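Local coordinates for protein metallo-beta-lactamase 1 (Acinetobacter baumannii, PDB 5MMD) that probably hydrolyses beta-lactam antibiotics to substituted beta-amino acids with the help of bound zinc, as a class B metallo-beta-lactamase, at residues 142-147 against 158-163. Sequence-based numbering, arbitrary orientation.
Sequences IDNLVV and GCFIRS. With ZN (zinc ion), chain C.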
loop_
_atom_site.group_PDB
_atom_site.type_symbol
_atom_site.label_atom_id
_atom_site.label_comp_id
_atom_site.label_asym_id
_atom_site.label_seq_id
_atom_site.Cartn_x
_atom_site.Cartn_y
_atom_site.Cartn_z
ATOM N N ILE A 142 13.071 0.010 2.798
ATOM C CA ILE A 142 13.698 -1.257 2.563
ATOM C C ILE A 142 12.626 -2.356 2.435
ATOM O O ILE A 142 12.869 -3.349 1.786
ATOM C CB ILE A 142 14.695 -1.610 3.700
ATOM C CG1 ILE A 142 15.474 -2.889 3.364
ATOM C CG2 ILE A 142 13.962 -1.773 5.007
ATOM C CD1 ILE A 142 16.328 -2.828 2.071
ATOM N N ASP A 143 11.450 -2.177 3.046
ATOM C CA ASP A 143 10.484 -3.290 3.110
ATOM C C ASP A 143 9.318 -3.161 2.131
ATOM O O ASP A 143 8.451 -4.047 2.104
ATOM C CB ASP A 143 9.926 -3.438 4.528
ATOM C CG ASP A 143 9.244 -2.157 5.046
ATOM O OD1 ASP A 143 9.663 -1.065 4.642
ATOM O OD2 ASP A 143 8.299 -2.242 5.870
ATOM N N ASN A 144 9.292 -2.097 1.321
ATOM C CA ASN A 144 8.054 -1.783 0.592
ATOM C C ASN A 144 7.679 -2.930 -0.356
ATOM O O ASN A 144 8.523 -3.512 -1.045
ATOM C CB ASN A 144 8.082 -0.435 -0.168
ATOM C CG ASN A 144 9.347 -0.169 -0.989
ATOM O OD1 ASN A 144 9.691 1.011 -1.177
ATOM N ND2 ASN A 144 9.989 -1.190 -1.526
ATOM N N LEU A 145 6.391 -3.259 -0.310
ATOM C CA LEU A 145 5.769 -4.280 -1.159
ATOM C C LEU A 145 4.760 -3.666 -2.136
ATOM O O LEU A 145 4.177 -2.621 -1.855
ATOM C CB LEU A 145 5.004 -5.307 -0.316
ATOM C CG LEU A 145 5.690 -6.009 0.837
ATOM C CD1 LEU A 145 4.721 -6.918 1.640
ATOM C CD2 LEU A 145 6.845 -6.821 0.282
ATOM N N VAL A 146 4.539 -4.367 -3.250
ATOM C CA VAL A 146 3.420 -4.085 -4.159
ATOM C C VAL A 146 2.469 -5.247 -4.235
ATOM O O VAL A 146 2.832 -6.381 -3.921
ATOM C CB VAL A 146 3.876 -3.739 -5.580
ATOM C CG1 VAL A 146 4.885 -2.572 -5.555
ATOM C CG2 VAL A 146 4.453 -4.933 -6.289
ATOM N N VAL A 147 1.224 -4.962 -4.618
ATOM C CA VAL A 147 0.188 -5.986 -4.680
ATOM C C VAL A 147 -0.534 -5.932 -5.996
ATOM O O VAL A 147 -1.067 -4.884 -6.376
ATOM C CB VAL A 147 -0.815 -5.819 -3.543
ATOM C CG1 VAL A 147 -1.835 -6.903 -3.580
ATOM C CG2 VAL A 147 -0.092 -5.788 -2.172
ATOM N N GLY A 158 1.664 1.215 -3.651
ATOM C CA GLY A 158 1.998 1.803 -2.376
ATOM C C GLY A 158 3.018 2.927 -2.539
ATOM O O GLY A 158 3.192 3.498 -3.621
ATOM N N CYS A 159 3.695 3.261 -1.460
ATOM C CA CYS A 159 4.507 4.473 -1.494
ATOM C C CYS A 159 5.784 4.248 -2.252
ATOM O O CYS A 159 6.533 5.185 -2.457
ATOM C CB CYS A 159 4.748 4.959 -0.094
ATOM S SG CYS A 159 3.183 5.140 0.737
ATOM N N PHE A 160 5.998 3.011 -2.699
ATOM C CA PHE A 160 7.063 2.669 -3.625
ATOM C C PHE A 160 6.863 3.334 -4.980
ATOM O O PHE A 160 7.822 3.470 -5.775
ATOM C CB PHE A 160 7.117 1.137 -3.814
ATOM C CG PHE A 160 8.126 0.669 -4.827
ATOM C CD1 PHE A 160 9.477 0.723 -4.548
ATOM C CD2 PHE A 160 7.723 0.154 -6.063
ATOM C CE1 PHE A 160 10.419 0.293 -5.465
ATOM C CE2 PHE A 160 8.664 -0.295 -6.981
ATOM C CZ PHE A 160 10.020 -0.211 -6.676
ATOM N N ILE A 161 5.610 3.685 -5.269
ATOM C CA ILE A 161 5.253 4.270 -6.563
ATOM C C ILE A 161 4.733 5.659 -6.339
ATOM O O ILE A 161 3.875 5.872 -5.493
ATOM C CB ILE A 161 4.171 3.409 -7.345
ATOM C CG1 ILE A 161 4.726 2.031 -7.710
ATOM C CG2 ILE A 161 3.677 4.162 -8.600
ATOM C CD1 ILE A 161 6.048 2.071 -8.495
ATOM N N ARG A 162 5.277 6.614 -7.089
ATOM C CA ARG A 162 4.860 8.004 -7.011
ATOM C C ARG A 162 3.800 8.364 -8.039
ATOM O O ARG A 162 3.788 7.839 -9.151
ATOM C CB ARG A 162 6.069 8.913 -7.207
ATOM C CG ARG A 162 7.155 8.664 -6.149
ATOM C CD ARG A 162 6.695 9.089 -4.750
ATOM N NE ARG A 162 6.596 10.554 -4.668
ATOM C CZ ARG A 162 6.001 11.236 -3.694
ATOM N NH1 ARG A 162 5.415 10.616 -2.658
ATOM N NH2 ARG A 162 6.025 12.556 -3.753
ATOM N N SER A 163 2.932 9.295 -7.651
ATOM C CA SER A 163 1.903 9.801 -8.542
ATOM C C SER A 163 2.518 10.621 -9.668
ATOM O O SER A 163 3.608 11.227 -9.521
ATOM C CB SER A 163 0.893 10.645 -7.765
ATOM O OG SER A 163 1.493 11.860 -7.407
HETATM ZN ZN ZN C . 3.271 6.640 2.556
HETATM O O HOH W 1 4.993 -0.157 -1.657
HETATM O O HOH W 2 4.841 6.517 3.893
#
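Leu145 O takes a short 2.6 Å hydrogen bond from a water that sits between the two backbones and accepts only a weak one from Phe160 N, at 3.5 Å. No direct hydrogen bond joins 142-147 to 158-163, so side chains do the rest. Asn144 crosses Phe160 at about a right angle: OD1 comes to the ring edge, near its plane, 3.4 Å from Phe160 CD1, and the amide and ring planes stand 69° apart. Asn144 ND2 also comes 3.6 Å from Phe160 CD1, and a hydrogen bond from Thr141 N to OD1 helps hold the amide's rotation. Phe160 CG is anti to the backbone N (chi1 176°), and this swings the ring back against the strand beginning at Val146, whose CG1 lies 4.0 Å from Phe160 CD2, at an oblique angle. Trp180 stacks on the ring and also donates its NE1 to Phe160 O. Phe160 belongs to a type I turn from Gly158 to Ile161, tied by Ile161 N to Gly158 O at 2.9 Å. Within this turn, Cys159 SG binds a zinc ion at 2.4 Å together with Asp82, His201 and a water, the second zinc site of this B1-type enzyme. Asn144 also lies beside His140 and His78 of the first site. With its water bridge lopsided and Asn144's polar atoms satisfied elsewhere, the contact rests mainly on van der Waals packing against the ring.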